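PDB 3PV2: DegQ from Legionella fallonii, which probably acts as an HtrA-family protease with a trypsin-like domain and two PDZ domains, degrading proteins inside large 12-meric assemblies. Local coordinates for residues L370-F375 against I386-V391; I410-K415 against L436-R441. All coordinates share one frame; numbering follows the deposited sequence.

Contact 1 (L370-F375 against I386-V391)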
loop_
_atom_site.group_PDB
_atom_site.type_symbol
_atom_site.label_atom_id
_atom_site.label_comp_id
_atom_site.label_asym_id
_atom_site.label_seq_id
_atom_site.Cartn_x
_atom_site.Cartn_y
_atom_site.Cartn_z
ATOM N N LEU B 370 -4.935 42.521 -28.447
ATOM C CA LEU B 370 -3.500 42.239 -28.420
ATOM C C LEU B 370 -2.758 43.271 -27.561
ATOM O O LEU B 370 -2.997 44.496 -27.718
ATOM C CB LEU B 370 -2.924 42.253 -29.833
ATOM C CG LEU B 370 -3.607 41.252 -30.858
ATOM C CD1 LEU B 370 -2.915 41.453 -32.222
ATOM C CD2 LEU B 370 -3.599 39.753 -30.372
ATOM N N ALA B 371 -1.886 42.778 -26.677
ATOM C CA ALA B 371 -0.995 43.608 -25.904
ATOM C C ALA B 371 0.300 43.628 -26.685
ATOM O O ALA B 371 0.839 42.584 -27.067
ATOM C CB ALA B 371 -0.796 42.994 -24.450
ATOM N N LEU B 372 0.758 44.808 -27.010
ATOM C CA LEU B 372 1.775 44.992 -28.044
ATOM C C LEU B 372 2.853 45.942 -27.503
ATOM O O LEU B 372 2.508 46.939 -26.889
ATOM C CB LEU B 372 1.135 45.677 -29.272
ATOM C CG LEU B 372 0.012 44.928 -29.987
ATOM C CD1 LEU B 372 -0.624 45.782 -31.083
ATOM C CD2 LEU B 372 0.497 43.668 -30.526
ATOM N N ARG B 373 4.113 45.668 -27.746
ATOM C CA ARG B 373 5.162 46.606 -27.398
ATOM C C ARG B 373 6.222 46.588 -28.454
ATOM O O ARG B 373 6.416 45.582 -29.118
ATOM C CB ARG B 373 5.771 46.290 -26.028
ATOM C CG ARG B 373 6.552 44.988 -25.993
ATOM C CD ARG B 373 7.592 44.916 -24.841
ATOM N NE ARG B 373 8.755 44.114 -25.257
ATOM C CZ ARG B 373 10.024 44.526 -25.231
ATOM N NH1 ARG B 373 10.343 45.732 -24.777
ATOM N NH2 ARG B 373 10.989 43.721 -25.633
ATOM N N ALA B 374 6.891 47.709 -28.627
ATOM C CA ALA B 374 8.057 47.811 -29.524
ATOM C C ALA B 374 9.178 46.840 -29.088
ATOM O O ALA B 374 9.331 46.558 -27.930
ATOM C CB ALA B 374 8.616 49.259 -29.492
ATOM N N PHE B 375 9.982 46.393 -30.035
ATOM C CA PHE B 375 10.945 45.328 -29.819
ATOM C C PHE B 375 12.089 45.519 -30.787
ATOM O O PHE B 375 11.895 45.694 -32.020
ATOM C CB PHE B 375 10.246 44.003 -30.180
ATOM C CG PHE B 375 11.059 42.763 -29.928
ATOM C CD1 PHE B 375 11.120 42.204 -28.670
ATOM C CD2 PHE B 375 11.737 42.194 -30.909
ATOM C CE1 PHE B 375 11.832 41.022 -28.448
ATOM C CE2 PHE B 375 12.466 41.019 -30.709
ATOM C CZ PHE B 375 12.492 40.442 -29.458
ATOM N N ILE B 386 13.625 43.657 -35.504
ATOM C CA ILE B 386 12.903 44.882 -35.209
ATOM C C ILE B 386 11.452 44.684 -35.525
ATOM O O ILE B 386 11.081 44.165 -36.604
ATOM C CB ILE B 386 13.402 46.036 -36.050
ATOM C CG1 ILE B 386 14.833 46.376 -35.669
ATOM C CG2 ILE B 386 12.639 47.263 -35.714
ATOM C CD1 ILE B 386 15.629 47.213 -36.778
ATOM N N GLY B 387 10.579 45.023 -34.589
ATOM C CA GLY B 387 9.196 44.651 -34.815
ATOM C C GLY B 387 8.382 44.990 -33.603
ATOM O O GLY B 387 8.798 45.784 -32.773
ATOM N N VAL B 388 7.218 44.381 -33.541
ATOM C CA VAL B 388 6.297 44.605 -32.420
ATOM C C VAL B 388 6.055 43.274 -31.790
ATOM O O VAL B 388 5.605 42.332 -32.470
ATOM C CB VAL B 388 4.963 45.203 -32.897
ATOM C CG1 VAL B 388 3.887 45.128 -31.775
ATOM C CG2 VAL B 388 5.183 46.660 -33.285
ATOM N N GLN B 389 6.361 43.163 -30.514
ATOM C CA GLN B 389 6.168 41.945 -29.781
ATOM C C GLN B 389 4.791 41.854 -29.277
ATOM O O GLN B 389 4.258 42.839 -28.718
ATOM C CB GLN B 389 7.123 41.905 -28.608
ATOM C CG GLN B 389 6.990 40.758 -27.694
ATOM C CD GLN B 389 8.109 40.744 -26.678
ATOM O OE1 GLN B 389 8.245 41.667 -25.865
ATOM N NE2 GLN B 389 8.898 39.723 -26.712
ATOM N N VAL B 390 4.181 40.672 -29.431
ATOM C CA VAL B 390 2.824 40.462 -28.893
ATOM C C VAL B 390 3.016 39.892 -27.480
ATOM O O VAL B 390 3.452 38.764 -27.297
ATOM C CB VAL B 390 2.036 39.459 -29.699
ATOM C CG1 VAL B 390 0.655 39.227 -29.045
ATOM C CG2 VAL B 390 1.928 39.912 -31.222
ATOM N N VAL B 391 2.721 40.687 -26.471
ATOM C CA VAL B 391 2.976 40.316 -25.112
ATOM C C VAL B 391 1.804 39.498 -24.652
ATOM O O VAL B 391 1.961 38.649 -23.813
ATOM C CB VAL B 391 2.975 41.644 -24.266
ATOM C CG1 VAL B 391 3.056 41.390 -22.684
ATOM C CG2 VAL B 391 4.106 42.510 -24.733
#
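R373 and Q389 face each other as an antiparallel hydrogen-bonded pair, with R373 N reaching Q389 O at 3.0 Å and Q389 N returning to R373 O at 2.8 Å. Farther along, V391 N gives a 2.7 Å bond to A371 O, and at the other end G387 N donates to F375 O; the reverse bond, F375 N to G387 O, is weak and bent. These bonds build the hairpin that opens the second PDZ domain's sheet.

The polar side chains meet on one face. R373 NE approaches Q389 OE1 at 2.6 Å, nearly straight at 171°; the oxygen lies in the guanidinium plane, while the donor is tilted somewhat from the amide plane. The R373 CG atom sits between backbone N and carbonyl carbon (chi1 67°) and rests 3.7 Å from V391 CG2. F375 CE1 lies 3.6 Å from Q389 NE2, the ring turned 53° from the amide.

Apolar contacts occupy the opposite face: L372 CB touches V388 CG1 at 3.8 Å, and the L372 and V390 side chains lie side by side, pointing the same way. Helix 421-428 covers L372 and V388 through L424. A second subunit bonds to the backbone of L372 and packs E376 on R373.

The chemistry is two-sided: L372, V388 and V390 are buried on one face, while on the other a neutral amide oxygen holds R373 NE without bringing a counter-charge, and E376 of the second subunit may temper arginine's positive charge.

Contact 2 (I410-K415 against L436-R441)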
loop_
_atom_site.group_PDB
_atom_site.type_symbol
_atom_site.label_atom_id
_atom_site.label_comp_id
_atom_site.label_asym_id
_atom_site.label_seq_id
_atom_site.Cartn_x
_atom_site.Cartn_y
_atom_site.Cartn_z
ATOM N N ILE B 410 5.837 40.556 -34.516
ATOM C CA ILE B 410 5.370 41.018 -35.813
ATOM C C ILE B 410 6.435 41.864 -36.488
ATOM O O ILE B 410 6.794 42.955 -36.021
ATOM C CB ILE B 410 4.122 41.803 -35.711
ATOM C CG1 ILE B 410 3.026 40.907 -35.141
ATOM C CG2 ILE B 410 3.615 42.291 -37.107
ATOM C CD1 ILE B 410 1.782 41.762 -34.615
ATOM N N ILE B 411 7.001 41.296 -37.536
ATOM C CA ILE B 411 8.110 41.958 -38.227
ATOM C C ILE B 411 7.754 42.603 -39.564
ATOM O O ILE B 411 8.519 43.418 -40.046
ATOM C CB ILE B 411 9.304 41.032 -38.421
ATOM C CG1 ILE B 411 8.936 39.858 -39.294
ATOM C CG2 ILE B 411 9.808 40.518 -37.073
ATOM C CD1 ILE B 411 10.310 39.155 -39.865
ATOM N N SER B 412 6.551 42.349 -40.097
ATOM C CA SER B 412 6.057 43.045 -41.241
ATOM C C SER B 412 4.582 42.892 -41.262
ATOM O O SER B 412 3.986 41.996 -40.641
ATOM C CB SER B 412 6.732 42.489 -42.514
ATOM O OG SER B 412 6.071 41.282 -43.007
ATOM N N ALA B 413 3.927 43.870 -41.850
ATOM C CA ALA B 413 2.495 43.856 -41.937
ATOM C C ALA B 413 2.154 44.405 -43.342
ATOM O O ALA B 413 2.683 45.437 -43.752
ATOM C CB ALA B 413 1.823 44.720 -40.848
ATOM N N ASN B 414 1.273 43.708 -44.038
ATOM C CA ASN B 414 0.978 43.976 -45.472
ATOM C C ASN B 414 2.239 44.279 -46.237
ATOM O O ASN B 414 2.297 45.240 -46.986
ATOM C CB ASN B 414 0.000 45.119 -45.610
ATOM C CG ASN B 414 -1.399 44.794 -44.978
ATOM O OD1 ASN B 414 -1.746 43.624 -44.799
ATOM N ND2 ASN B 414 -2.176 45.840 -44.632
ATOM N N LYS B 415 3.256 43.447 -46.008
ATOM C CA LYS B 415 4.527 43.491 -46.696
ATOM C C LYS B 415 5.329 44.701 -46.389
ATOM O O LYS B 415 6.202 45.027 -47.148
ATOM C CB LYS B 415 4.372 43.455 -48.236
ATOM C CG LYS B 415 3.350 42.544 -48.757
ATOM C CD LYS B 415 3.612 41.177 -48.232
ATOM C CE LYS B 415 4.514 40.339 -49.100
ATOM N NZ LYS B 415 5.100 39.272 -48.226
ATOM N N LEU B 436 -2.265 41.026 -43.331
ATOM C CA LEU B 436 -1.256 40.018 -43.479
ATOM C C LEU B 436 -0.101 40.326 -42.552
ATOM O O LEU B 436 0.480 41.401 -42.633
ATOM C CB LEU B 436 -0.771 39.988 -44.923
ATOM C CG LEU B 436 0.364 38.992 -45.158
ATOM C CD1 LEU B 436 -0.241 37.637 -45.134
ATOM C CD2 LEU B 436 1.084 39.328 -46.521
ATOM N N VAL B 437 0.184 39.441 -41.599
ATOM C CA VAL B 437 1.308 39.692 -40.647
ATOM C C VAL B 437 2.349 38.586 -40.815
ATOM O O VAL B 437 2.037 37.422 -41.165
ATOM C CB VAL B 437 0.879 39.761 -39.214
ATOM C CG1 VAL B 437 -0.276 40.719 -39.093
ATOM C CG2 VAL B 437 0.333 38.441 -38.796
ATOM N N GLN B 438 3.600 38.990 -40.822
ATOM C CA GLN B 438 4.664 38.037 -40.754
ATOM C C GLN B 438 5.167 37.997 -39.321
ATOM O O GLN B 438 5.581 39.019 -38.780
ATOM C CB GLN B 438 5.831 38.474 -41.659
ATOM C CG GLN B 438 6.952 37.490 -41.682
ATOM C CD GLN B 438 8.092 37.938 -42.578
ATOM O OE1 GLN B 438 8.137 39.109 -42.953
ATOM N NE2 GLN B 438 9.092 37.057 -42.811
ATOM N N VAL B 439 5.112 36.817 -38.694
ATOM C CA VAL B 439 5.500 36.679 -37.293
ATOM C C VAL B 439 6.729 35.835 -37.150
ATOM O O VAL B 439 6.875 34.828 -37.852
ATOM C CB VAL B 439 4.385 36.086 -36.367
ATOM C CG1 VAL B 439 3.125 37.071 -36.151
ATOM C CG2 VAL B 439 3.931 34.710 -36.750
ATOM N N LEU B 440 7.635 36.219 -36.245
ATOM C CA LEU B 440 8.785 35.407 -35.913
ATOM C C LEU B 440 8.396 34.719 -34.623
ATOM O O LEU B 440 7.889 35.358 -33.690
ATOM C CB LEU B 440 9.999 36.302 -35.671
ATOM C CG LEU B 440 11.181 36.338 -36.644
ATOM C CD1 LEU B 440 10.799 36.454 -38.147
ATOM C CD2 LEU B 440 12.226 37.354 -36.250
ATOM N N ARG B 441 8.667 33.417 -34.550
ATOM C CA ARG B 441 8.342 32.659 -33.377
ATOM C C ARG B 441 9.545 31.733 -33.117
ATOM O O ARG B 441 9.798 30.790 -33.880
ATOM C CB ARG B 441 7.071 31.820 -33.625
ATOM C CG ARG B 441 6.823 30.775 -32.476
ATOM C CD ARG B 441 5.378 30.171 -32.454
ATOM N NE ARG B 441 4.344 31.158 -32.849
ATOM C CZ ARG B 441 3.126 30.850 -33.253
ATOM N NH1 ARG B 441 2.778 29.572 -33.379
ATOM N NH2 ARG B 441 2.266 31.827 -33.580
#
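The Q438 amide has one face covered by I411, whose CD1 stands over the amide carbon, 3.7 Å from Q438 CD, with CG1 above the same side. At its edge S412 OG donates to Q438 OE1 at 3.0 Å, in the carbonyl plane and on a lone pair, while Q438 NE2 is bonded to S287 O of a third subunit. The N414 amide takes L436 N on OD1 at 3.0 Å, the donor tilted 21° from its plane; OD1 also accepts from K431 and ND2 donates to E430.

Strands 409-413 and 435-441 run antiparallel in the second PDZ domain's sheet, and I411 and S412 together lie across from Q438, consistent with a classic beta bulge: I411 N bonds to Q438 O, and Q438 N to S412 O. Positive phi at N414 (41°) and K415 then turns the chain toward strand 416-417, as N414 N bonds to L436 O at 2.8 Å.

On the other side of the sheet I410 CG1 meets V439 CG1 at 4.0 Å; I410 and A413 also touch L424 of helix 421-428. K415, bent at chi2 (-55°), brings CD to 3.6 Å from L436 CD2.

Both contacts lie in one antiparallel sheet, and strands 384-393 and 409-413 are neighbours within it: V388 O is 2.7 Å from I410 N, a probable hydrogen bond, and V390 CG2 packs on I410 CD1. Helix 421-428 covers the aliphatic face of each, so L424 touches side chains of both. Contact 1 is the more exposed, a hairpin paired one-to-one from L372 to F375 although the chain turns at G387, its polar side carrying a charged arginine; contact 2 is more deeply buried, with an irregular register and side-chain bonds in which S412 gives and N414 accepts, N414 being also held by K431 and E430. The second subunit lies mainly against 370-375 and touches V391; the third meets K415, L436 and Q438.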